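Local coordinates for suppressor protein MPT5 (Saccharomyces cerevisiae, PDB 5BZ1) that binds specific sequences in the 3'-UTRs of target mRNAs through its Pumilio repeats, negatively regulating HO expression after transcription, at residues C181-L186 with N216-F221; K201-L206 with F237-N242; L209-F214 with L250-N255. All coordinates share one frame; numbering follows the deposited sequence.

The three contacts follow consecutive units of the curved PUF scaffold, their segments interleaving along the chain. Contacts 1 and 3 line the RNA-binding side: contact 1 joins two base-reading helices and touches U3, A4 and U5 of chain B, while contact 3 joins the loop before one such helix to the beginning of the next beside G2, U3 and A4. Contact 2 lies back, its nearest atom about 13 Å from the RNA. Between centres, contact 2 is about 16 Å from contact 1 and about 13 Å from contact 3. They touch: Ile219 CD1 reaches Leu206 CD1 at 3.6 Å, Leu240 CD1 reaches Ile210 CD1 at 3.4 Å, and Asn216 CB reaches Ile210 O at 3.5 Å.

Contact 1: residues C181-L186 with N216-F221; sequences CVLQKL and NYIIQF. With nucleotides of chain B.
Gln184 packs against Ile218 and Phe221, joining RNA-reading helices 179-189 and 215-223 of successive Pumilio repeats in the PUF scaffold. Over 181-186 and 216-221 the axes run almost parallel (11°), 10.2 Å apart at closest. Gln184 CG rests on Ile218 CD1 at 3.7 Å, and its CB lies over one face of the Phe221 ring, offset toward the rim. The amide passes Phe221 CD1, with OE1 3.6 Å from that carbon and the amide and ring planes 57° apart. Leu183 CD2 meets Ile218 CD1 at 4.0 Å, the two side chains crossing at about a right angle. CD of Gln184 lies anti to CA, and from there NE2 reaches adenine A4 of chain B, where it donates to N1 over 2.9 Å in a nearly straight bond (174°). A second bond, from NE2 to the backbone O of Cys180, helps fix the rotation of the amide. Tyr217 starts toward Gln184, but its ring leads off to the RNA: C5 of A4 lies over the ring centre, 3.4 Å above the plane, and Asn216 OD1 lies over the opposite face. Asn216 and Gln220 read the neighbouring base, U3 of chain B. OD1 of Asn216 accepts from U3 N3 and its ND2 donates to U3 O2, while Gln220 NE2 donates to U3 O4. This is the Asn, Tyr and Gln trio by which PUF repeats recognise uracil. Asn216 ND2 is also bonded to Asp212 O, which steadies its amide. Past A4 along the RNA, Cys181 SG stands 3.6 Å from N3 of U5 of chain B.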
# COMPACT_ATOMS: atom_id res chain seq x y z
N CYS A 181 1.89 -4.19 -1.05
CA CYS A 181 0.86 -3.58 -1.90
C CYS A 181 -0.45 -3.37 -1.14
O CYS A 181 -1.08 -2.32 -1.24
CB CYS A 181 0.62 -4.43 -3.15
SG CYS A 181 2.04 -4.52 -4.26
N VAL A 182 -0.84 -4.38 -0.36
CA VAL A 182 -2.05 -4.30 0.46
C VAL A 182 -1.95 -3.13 1.45
O VAL A 182 -2.90 -2.35 1.60
CB VAL A 182 -2.28 -5.60 1.25
CG1 VAL A 182 -3.49 -5.48 2.16
CG2 VAL A 182 -2.45 -6.78 0.29
N LEU A 183 -0.80 -3.02 2.10
CA LEU A 183 -0.57 -1.98 3.11
C LEU A 183 -0.69 -0.58 2.51
O LEU A 183 -1.23 0.33 3.15
CB LEU A 183 0.80 -2.16 3.76
CG LEU A 183 1.13 -1.23 4.94
CD1 LEU A 183 0.06 -1.32 6.01
CD2 LEU A 183 2.49 -1.57 5.52
N GLN A 184 -0.20 -0.40 1.29
CA GLN A 184 -0.31 0.88 0.59
C GLN A 184 -1.76 1.21 0.26
O GLN A 184 -2.17 2.37 0.36
CB GLN A 184 0.54 0.87 -0.68
CG GLN A 184 2.05 0.85 -0.42
CD GLN A 184 2.87 0.77 -1.70
OE1 GLN A 184 2.78 1.64 -2.56
NE2 GLN A 184 3.66 -0.28 -1.82
N LYS A 185 -2.53 0.21 -0.15
CA LYS A 185 -3.95 0.39 -0.42
C LYS A 185 -4.66 0.86 0.85
O LYS A 185 -5.42 1.82 0.83
CB LYS A 185 -4.59 -0.91 -0.91
CG LYS A 185 -3.98 -1.49 -2.17
CD LYS A 185 -4.07 -0.53 -3.34
CE LYS A 185 -3.37 -1.08 -4.57
NZ LYS A 185 -3.96 -2.36 -5.08
N LEU A 186 -4.39 0.16 1.95
CA LEU A 186 -4.96 0.49 3.24
C LEU A 186 -4.64 1.93 3.65
O LEU A 186 -5.53 2.68 4.05
CB LEU A 186 -4.44 -0.47 4.31
CG LEU A 186 -4.94 -0.23 5.73
CD1 LEU A 186 -6.42 -0.57 5.85
CD2 LEU A 186 -4.13 -1.03 6.72
N ASN A 216 11.17 -0.55 1.54
CA ASN A 216 11.59 0.79 1.17
C ASN A 216 10.44 1.57 0.51
O ASN A 216 10.36 2.79 0.65
CB ASN A 216 12.81 0.75 0.24
CG ASN A 216 12.45 0.44 -1.21
OD1 ASN A 216 12.22 1.34 -2.01
ND2 ASN A 216 12.40 -0.85 -1.55
N TYR A 217 9.56 0.86 -0.19
CA TYR A 217 8.41 1.50 -0.82
C TYR A 217 7.42 2.01 0.22
O TYR A 217 6.75 3.03 0.01
CB TYR A 217 7.73 0.54 -1.80
CG TYR A 217 8.52 0.30 -3.06
CD1 TYR A 217 8.65 1.30 -4.02
CD2 TYR A 217 9.14 -0.92 -3.31
CE1 TYR A 217 9.38 1.09 -5.18
CE2 TYR A 217 9.87 -1.14 -4.46
CZ TYR A 217 9.98 -0.13 -5.40
OH TYR A 217 10.70 -0.34 -6.55
N ILE A 218 7.33 1.30 1.34
CA ILE A 218 6.44 1.69 2.43
C ILE A 218 6.89 3.00 3.09
O ILE A 218 6.07 3.88 3.36
CB ILE A 218 6.33 0.56 3.48
CG1 ILE A 218 5.67 -0.68 2.87
CG2 ILE A 218 5.54 1.03 4.69
CD1 ILE A 218 4.33 -0.40 2.21
N ILE A 219 8.19 3.12 3.35
CA ILE A 219 8.72 4.35 3.91
C ILE A 219 8.45 5.52 2.97
O ILE A 219 8.02 6.60 3.40
CB ILE A 219 10.24 4.28 4.16
CG1 ILE A 219 10.61 3.02 4.95
CG2 ILE A 219 10.72 5.53 4.89
CD1 ILE A 219 9.82 2.86 6.24
N GLN A 220 8.70 5.30 1.68
CA GLN A 220 8.45 6.31 0.67
C GLN A 220 6.97 6.70 0.60
O GLN A 220 6.64 7.86 0.39
CB GLN A 220 8.94 5.83 -0.70
CG GLN A 220 10.46 5.70 -0.81
CD GLN A 220 10.91 5.40 -2.23
OE1 GLN A 220 10.84 6.25 -3.11
NE2 GLN A 220 11.38 4.17 -2.45
N PHE A 221 6.08 5.73 0.80
CA PHE A 221 4.65 6.00 0.78
C PHE A 221 4.25 6.93 1.93
O PHE A 221 3.46 7.85 1.74
CB PHE A 221 3.83 4.70 0.84
CG PHE A 221 2.39 4.89 0.47
CD1 PHE A 221 1.97 4.74 -0.85
CD2 PHE A 221 1.45 5.24 1.43
CE1 PHE A 221 0.64 4.92 -1.20
CE2 PHE A 221 0.11 5.43 1.08
CZ PHE A 221 -0.29 5.26 -0.24
P U B 3 17.72 -1.52 -11.40
OP1 U B 3 17.67 -3.00 -11.49
OP2 U B 3 17.39 -0.72 -12.61
O5' U B 3 16.77 -1.04 -10.21
C5' U B 3 15.37 -1.26 -10.23
C4' U B 3 14.91 -1.96 -8.98
O4' U B 3 15.27 -1.19 -7.81
C3' U B 3 13.42 -2.18 -8.84
O3' U B 3 12.98 -3.29 -9.60
C2' U B 3 13.24 -2.35 -7.34
O2' U B 3 13.57 -3.68 -6.94
C1' U B 3 14.32 -1.40 -6.79
N1 U B 3 13.76 -0.10 -6.37
C2 U B 3 13.24 -0.02 -5.09
O2 U B 3 13.21 -0.97 -4.32
N3 U B 3 12.73 1.21 -4.74
C4 U B 3 12.70 2.34 -5.52
O4 U B 3 12.20 3.38 -5.07
C5 U B 3 13.27 2.18 -6.83
C6 U B 3 13.77 1.00 -7.21
P A B 4 11.53 -3.30 -10.29
OP1 A B 4 11.59 -4.31 -11.37
OP2 A B 4 11.10 -1.90 -10.59
O5' A B 4 10.57 -3.84 -9.14
C5' A B 4 10.83 -5.07 -8.48
C4' A B 4 9.65 -5.50 -7.66
O4' A B 4 9.43 -4.56 -6.59
C3' A B 4 8.32 -5.54 -8.39
O3' A B 4 8.15 -6.72 -9.16
C2' A B 4 7.31 -5.39 -7.26
O2' A B 4 7.09 -6.64 -6.61
C1' A B 4 8.06 -4.46 -6.29
N9 A B 4 7.64 -3.05 -6.42
C8 A B 4 8.03 -2.13 -7.37
N7 A B 4 7.47 -0.95 -7.21
C5 A B 4 6.66 -1.09 -6.09
C6 A B 4 5.81 -0.20 -5.41
N6 A B 4 5.61 1.07 -5.76
N1 A B 4 5.15 -0.68 -4.33
C2 A B 4 5.34 -1.96 -3.96
N3 A B 4 6.11 -2.89 -4.52
C4 A B 4 6.75 -2.39 -5.59
P U B 5 7.23 -6.70 -10.48
OP1 U B 5 7.39 -8.03 -11.13
OP2 U B 5 7.49 -5.46 -11.25
O5' U B 5 5.75 -6.61 -9.92
C5' U B 5 5.11 -7.75 -9.35
C4' U B 5 3.60 -7.64 -9.41
O4' U B 5 3.16 -6.61 -8.48
C3' U B 5 3.03 -7.25 -10.78
O3' U B 5 1.75 -7.87 -10.93
C2' U B 5 2.83 -5.74 -10.63
O2' U B 5 1.90 -5.17 -11.52
C1' U B 5 2.37 -5.66 -9.17
N1 U B 5 2.54 -4.34 -8.56
C2 U B 5 1.47 -3.84 -7.83
O2 U B 5 0.43 -4.47 -7.68
N3 U B 5 1.66 -2.60 -7.27
C4 U B 5 2.79 -1.81 -7.38
O4 U B 5 2.82 -0.71 -6.83
C5 U B 5 3.84 -2.39 -8.16
C6 U B 5 3.69 -3.60 -8.71

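Contact 2: residues K201-L206 with F237-N242; sequences KIVQFL and FNRLSN
Arg239 and Leu240 of helix 229-240 meet Val203, Gln204 and Leu206 where helix 192-204 runs out into the next loop. Both helices belong to the layer of the PUF scaffold that backs the RNA-reading helices, and the contact lies at the protein surface. At the start of the second segment, Phe237 faces helix 288-307. Two residues on, Arg239 spans the gap with a chain extended from CG to NE. Its CD lies 4.0 Å from Val203 CG1 and 3.9 Å from Leu206 CD2, so CD packs against both side chains. The guanidinium ends among carbonyls of the helix terminus: NE is 3.0 Å from Val203 O and NH2 is 3.3 Å from Gln204 O. In both pairs the angle is too poor for a hydrogen bond. Val203 O instead accepts from Leu206 N within its own segment. Next comes Leu240, where CG anti to the carbonyl carbon (chi1 -57°) puts that atom 3.6 Å from Leu206 CD2. The two leucines meet tip to tip, CD2 to CD2 at 3.5 Å. Behind them, Leu206 also touches Ile219 and Leu240 touches Ile210. An alanine in place of Leu240 would remove CG, CD1 and CD2, and would probably leave Leu206 CD2 with only the arginine chain against it across this contact and a gap where the leucine tip lay. An apolar leucine pair thus lies beside an exposed arginine, whose positive charge near the carbonyls of a helix C-terminus is likely to be favourable even without well-directed hydrogen bonds.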
# COMPACT_ATOMS: atom_id res chain seq x y z
N LYS A 201 4.55 1.71 14.51
CA LYS A 201 5.18 0.41 14.31
C LYS A 201 6.22 0.44 13.19
O LYS A 201 7.28 -0.20 13.30
CB LYS A 201 4.11 -0.65 14.04
CG LYS A 201 4.18 -1.85 14.97
CD LYS A 201 4.05 -1.46 16.44
CE LYS A 201 4.39 -2.63 17.36
NZ LYS A 201 4.20 -2.28 18.79
N ILE A 202 5.94 1.18 12.13
CA ILE A 202 6.88 1.34 11.02
C ILE A 202 8.18 2.00 11.48
O ILE A 202 9.28 1.56 11.11
CB ILE A 202 6.25 2.14 9.85
CG1 ILE A 202 5.29 1.25 9.05
CG2 ILE A 202 7.32 2.70 8.94
CD1 ILE A 202 4.46 2.00 8.02
N VAL A 203 8.06 3.05 12.28
CA VAL A 203 9.22 3.74 12.83
C VAL A 203 9.99 2.83 13.80
O VAL A 203 11.22 2.81 13.80
CB VAL A 203 8.83 5.06 13.54
CG1 VAL A 203 10.02 5.66 14.28
CG2 VAL A 203 8.27 6.05 12.52
N GLN A 204 9.25 2.08 14.61
CA GLN A 204 9.85 1.17 15.59
C GLN A 204 10.75 0.13 14.91
O GLN A 204 11.81 -0.22 15.44
CB GLN A 204 8.76 0.47 16.41
CG GLN A 204 9.28 -0.64 17.32
CD GLN A 204 8.20 -1.24 18.20
OE1 GLN A 204 7.06 -0.79 18.22
NE2 GLN A 204 8.57 -2.28 18.95
N PHE A 205 10.32 -0.35 13.75
CA PHE A 205 11.06 -1.39 13.03
C PHE A 205 11.71 -0.87 11.76
O PHE A 205 11.92 -1.63 10.81
CB PHE A 205 10.13 -2.56 12.71
CG PHE A 205 9.65 -3.30 13.93
CD1 PHE A 205 10.41 -4.33 14.47
CD2 PHE A 205 8.45 -2.97 14.54
CE1 PHE A 205 9.98 -5.02 15.59
CE2 PHE A 205 8.01 -3.65 15.66
CZ PHE A 205 8.78 -4.67 16.19
N LEU A 206 12.03 0.41 11.75
CA LEU A 206 12.67 1.07 10.61
C LEU A 206 13.91 0.36 10.03
O LEU A 206 14.02 0.25 8.80
CB LEU A 206 13.00 2.53 10.96
CG LEU A 206 13.38 3.46 9.81
CD1 LEU A 206 12.26 3.53 8.80
CD2 LEU A 206 13.67 4.84 10.35
N PHE A 237 14.60 11.30 10.62
CA PHE A 237 15.96 11.81 10.63
C PHE A 237 16.69 11.49 11.93
O PHE A 237 17.89 11.21 11.90
CB PHE A 237 16.00 13.30 10.33
CG PHE A 237 17.38 13.80 10.00
CD1 PHE A 237 18.00 13.43 8.81
CD2 PHE A 237 18.07 14.62 10.88
CE1 PHE A 237 19.27 13.87 8.50
CE2 PHE A 237 19.34 15.07 10.57
CZ PHE A 237 19.94 14.70 9.38
N ASN A 238 15.98 11.54 13.05
CA ASN A 238 16.59 11.20 14.33
C ASN A 238 17.06 9.75 14.37
O ASN A 238 18.13 9.45 14.91
CB ASN A 238 15.62 11.47 15.48
CG ASN A 238 15.36 12.95 15.69
OD1 ASN A 238 16.11 13.80 15.22
ND2 ASN A 238 14.28 13.27 16.41
N ARG A 239 16.27 8.86 13.79
CA ARG A 239 16.56 7.43 13.80
C ARG A 239 17.65 7.04 12.80
O ARG A 239 18.30 6.00 12.95
CB ARG A 239 15.29 6.62 13.52
CG ARG A 239 14.88 5.70 14.67
CD ARG A 239 13.89 4.63 14.21
NE ARG A 239 13.76 3.55 15.19
CZ ARG A 239 14.65 2.59 15.36
NH1 ARG A 239 15.76 2.57 14.62
NH2 ARG A 239 14.46 1.64 16.27
N LEU A 240 17.85 7.88 11.78
CA LEU A 240 18.69 7.52 10.64
C LEU A 240 19.93 8.38 10.41
O LEU A 240 20.85 7.95 9.72
CB LEU A 240 17.86 7.54 9.36
CG LEU A 240 16.64 6.64 9.38
CD1 LEU A 240 15.79 6.92 8.16
CD2 LEU A 240 17.08 5.18 9.43
N SER A 241 19.94 9.60 10.96
CA SER A 241 20.99 10.57 10.66
C SER A 241 22.40 10.01 10.81
O SER A 241 23.28 10.31 10.00
CB SER A 241 20.84 11.82 11.54
OG SER A 241 20.90 11.49 12.92
N ASN A 242 22.61 9.19 11.83
CA ASN A 242 23.92 8.60 12.10
C ASN A 242 24.35 7.56 11.05
O ASN A 242 25.53 7.24 10.95
CB ASN A 242 23.96 7.99 13.50
CG ASN A 242 24.06 9.04 14.60
OD1 ASN A 242 24.73 10.06 14.43
ND2 ASN A 242 23.39 8.79 15.72

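Contact 3: residues L209-F214 with L250-N255; sequences LINDQF and LKFSSN. With nucleotides of chain B.
Asn211 holds CG anti to its backbone N (chi1 -166°), and its OD1 lies against the backbone amides of Phe252 and Ser253. Phe252, whose CB points toward 209-214, has CG anti to its own carbonyl carbon (chi1 -56°), and its ring lies against Gln213. The stronger of the two bonds to Asn211 OD1 comes from Ser253 N, over 2.8 Å and fairly straight (158°), in the carbonyl plane and on a lone pair. Phe252 N adds a weak one at 3.1 Å, so a single oxygen grips two consecutive N-H groups. The other branch of the amide, Asn211 ND2, lies 3.7 Å from Leu250 CD1, the two side chains crossing at about a right angle. Close by, Ser253 CA makes a C-H contact with Ile210 O at 3.3 Å, while Ser253 OG is bonded to Leu247 O. The contact joins the loop before RNA-reading helix 215-223 to residues 250-255, which run into RNA-reading helix 253-273, in Pumilio repeats 6 and 7 of the PUF scaffold. Gln213 CA sits over the centre of the Phe252 ring, 3.6 Å from its centroid, in a CH-pi contact; Lys251 CD covers the opposite face, offset toward the rim. The ring edge is turned to U3 of chain B, whose O2' lies in its plane. Lys251 NZ donates to O2' of G2 of chain B at 3.1 Å, and Ser254 OG accepts from N2 of the same G2 at 2.9 Å. Asp212 OD2 caps the start of helix 215-223, taking Phe214 N at 2.8 Å as well as Gly215 N.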
# COMPACT_ATOMS: atom_id res chain seq x y z
N LEU A 209 13.16 -2.29 7.56
CA LEU A 209 12.28 -1.86 6.48
C LEU A 209 13.00 -0.99 5.45
O LEU A 209 12.75 -1.12 4.25
CB LEU A 209 11.09 -1.08 7.05
CG LEU A 209 10.12 -1.81 7.98
CD1 LEU A 209 9.00 -0.89 8.44
CD2 LEU A 209 9.55 -3.03 7.28
N ILE A 210 13.87 -0.12 5.93
CA ILE A 210 14.41 0.95 5.09
C ILE A 210 15.24 0.49 3.88
O ILE A 210 15.19 1.12 2.82
CB ILE A 210 15.19 2.00 5.92
CG1 ILE A 210 15.55 3.19 5.04
CG2 ILE A 210 16.44 1.38 6.54
CD1 ILE A 210 15.66 4.48 5.77
N ASN A 211 15.98 -0.60 4.04
CA ASN A 211 16.71 -1.17 2.90
C ASN A 211 16.14 -2.51 2.45
O ASN A 211 16.83 -3.31 1.81
CB ASN A 211 18.21 -1.29 3.19
CG ASN A 211 19.02 -1.56 1.93
OD1 ASN A 211 18.84 -0.89 0.91
ND2 ASN A 211 19.89 -2.56 2.00
N ASP A 212 14.89 -2.78 2.79
CA ASP A 212 14.26 -4.00 2.28
C ASP A 212 13.74 -3.76 0.86
O ASP A 212 13.38 -2.63 0.52
CB ASP A 212 13.12 -4.46 3.20
CG ASP A 212 12.40 -5.67 2.65
OD1 ASP A 212 12.90 -6.80 2.82
OD2 ASP A 212 11.33 -5.49 2.02
N GLN A 213 13.73 -4.81 0.05
CA GLN A 213 13.32 -4.70 -1.35
C GLN A 213 11.90 -4.17 -1.52
O GLN A 213 11.60 -3.50 -2.52
CB GLN A 213 13.48 -6.05 -2.05
CG GLN A 213 12.63 -7.17 -1.45
CD GLN A 213 12.88 -8.51 -2.10
OE1 GLN A 213 12.80 -9.55 -1.46
NE2 GLN A 213 13.18 -8.49 -3.40
N PHE A 214 11.03 -4.46 -0.56
CA PHE A 214 9.65 -4.00 -0.60
C PHE A 214 9.40 -2.95 0.49
O PHE A 214 8.64 -2.00 0.28
CB PHE A 214 8.68 -5.17 -0.42
CG PHE A 214 8.87 -6.27 -1.42
CD1 PHE A 214 8.91 -5.99 -2.78
CD2 PHE A 214 9.04 -7.58 -1.01
CE1 PHE A 214 9.09 -7.00 -3.71
CE2 PHE A 214 9.23 -8.60 -1.93
CZ PHE A 214 9.26 -8.31 -3.28
N LEU A 250 23.23 2.13 -0.30
CA LEU A 250 22.60 0.82 -0.47
C LEU A 250 21.51 0.87 -1.54
O LEU A 250 20.86 1.90 -1.72
CB LEU A 250 22.06 0.31 0.87
CG LEU A 250 23.12 0.07 1.94
CD1 LEU A 250 22.48 -0.23 3.29
CD2 LEU A 250 24.06 -1.07 1.54
N LYS A 251 21.31 -0.24 -2.24
CA LYS A 251 20.41 -0.30 -3.39
C LYS A 251 19.00 0.23 -3.12
O LYS A 251 18.48 1.05 -3.88
CB LYS A 251 20.31 -1.73 -3.91
CG LYS A 251 19.50 -1.89 -5.20
CD LYS A 251 19.15 -3.35 -5.44
CE LYS A 251 19.22 -3.72 -6.92
NZ LYS A 251 18.31 -2.92 -7.78
N PHE A 252 18.39 -0.23 -2.04
CA PHE A 252 17.00 0.09 -1.77
C PHE A 252 16.83 1.38 -0.97
O PHE A 252 16.03 2.24 -1.34
CB PHE A 252 16.29 -1.09 -1.11
CG PHE A 252 16.37 -2.37 -1.91
CD1 PHE A 252 15.64 -2.51 -3.09
CD2 PHE A 252 17.16 -3.43 -1.48
CE1 PHE A 252 15.71 -3.68 -3.83
CE2 PHE A 252 17.24 -4.60 -2.22
CZ PHE A 252 16.52 -4.73 -3.40
N SER A 253 17.57 1.51 0.13
CA SER A 253 17.45 2.69 0.99
C SER A 253 17.90 3.99 0.31
O SER A 253 17.45 5.07 0.70
CB SER A 253 18.22 2.48 2.30
OG SER A 253 19.56 2.12 2.05
N SER A 254 18.76 3.90 -0.70
CA SER A 254 19.22 5.09 -1.43
C SER A 254 18.04 5.86 -2.03
O SER A 254 18.07 7.09 -2.09
CB SER A 254 20.22 4.73 -2.53
OG SER A 254 19.65 3.87 -3.51
N ASN A 255 17.01 5.12 -2.44
CA ASN A 255 15.80 5.74 -2.98
C ASN A 255 15.00 6.47 -1.91
O ASN A 255 14.35 7.48 -2.19
CB ASN A 255 14.92 4.68 -3.65
CG ASN A 255 15.62 3.98 -4.79
OD1 ASN A 255 15.71 4.52 -5.90
ND2 ASN A 255 16.12 2.78 -4.53
P U B 3 17.72 -1.52 -11.40
OP1 U B 3 17.67 -3.00 -11.49
OP2 U B 3 17.39 -0.72 -12.61
O5' U B 3 16.77 -1.04 -10.21
C5' U B 3 15.37 -1.26 -10.23
C4' U B 3 14.91 -1.96 -8.98
O4' U B 3 15.27 -1.19 -7.81
C3' U B 3 13.42 -2.18 -8.84
O3' U B 3 12.98 -3.29 -9.60
C2' U B 3 13.24 -2.35 -7.34
O2' U B 3 13.57 -3.68 -6.94
C1' U B 3 14.32 -1.40 -6.79
N1 U B 3 13.76 -0.10 -6.37
C2 U B 3 13.24 -0.02 -5.09
O2 U B 3 13.21 -0.97 -4.32
N3 U B 3 12.73 1.21 -4.74
C4 U B 3 12.70 2.34 -5.52
O4 U B 3 12.20 3.38 -5.07
C5 U B 3 13.27 2.18 -6.83
C6 U B 3 13.77 1.00 -7.21
P G B 2 21.38 1.40 -14.50
OP1 G B 2 20.96 0.10 -15.06
OP2 G B 2 20.84 2.67 -15.06
O5' G B 2 21.07 1.39 -12.95
C5' G B 2 21.72 0.47 -12.08
C4' G B 2 21.06 0.45 -10.73
O4' G B 2 21.23 1.74 -10.09
C3' G B 2 19.55 0.25 -10.75
O3' G B 2 19.19 -1.12 -10.89
C2' G B 2 19.12 0.86 -9.42
O2' G B 2 19.33 -0.04 -8.34
C1' G B 2 20.10 2.03 -9.29
N9 G B 2 19.52 3.31 -9.74
C8 G B 2 19.25 3.72 -11.03
N7 G B 2 18.72 4.92 -11.07
C5 G B 2 18.64 5.32 -9.74
C6 G B 2 18.15 6.52 -9.16
O6 G B 2 17.68 7.52 -9.72
N1 G B 2 18.26 6.50 -7.77
C2 G B 2 18.77 5.45 -7.05
N2 G B 2 18.79 5.61 -5.71
N3 G B 2 19.22 4.33 -7.57
C4 G B 2 19.12 4.33 -8.91
P A B 4 11.53 -3.30 -10.29
OP1 A B 4 11.59 -4.31 -11.37
OP2 A B 4 11.10 -1.90 -10.59
O5' A B 4 10.57 -3.84 -9.14
C5' A B 4 10.83 -5.07 -8.48
C4' A B 4 9.65 -5.50 -7.66
O4' A B 4 9.43 -4.56 -6.59
C3' A B 4 8.32 -5.54 -8.39
O3' A B 4 8.15 -6.72 -9.16
C2' A B 4 7.31 -5.39 -7.26
O2' A B 4 7.09 -6.64 -6.61
C1' A B 4 8.06 -4.46 -6.29
N9 A B 4 7.64 -3.05 -6.42
C8 A B 4 8.03 -2.13 -7.37
N7 A B 4 7.47 -0.95 -7.21
C5 A B 4 6.66 -1.09 -6.09
C6 A B 4 5.81 -0.20 -5.41
N6 A B 4 5.61 1.07 -5.76
N1 A B 4 5.15 -0.68 -4.33
C2 A B 4 5.34 -1.96 -3.96
N3 A B 4 6.11 -2.89 -4.52
C4 A B 4 6.75 -2.39 -5.59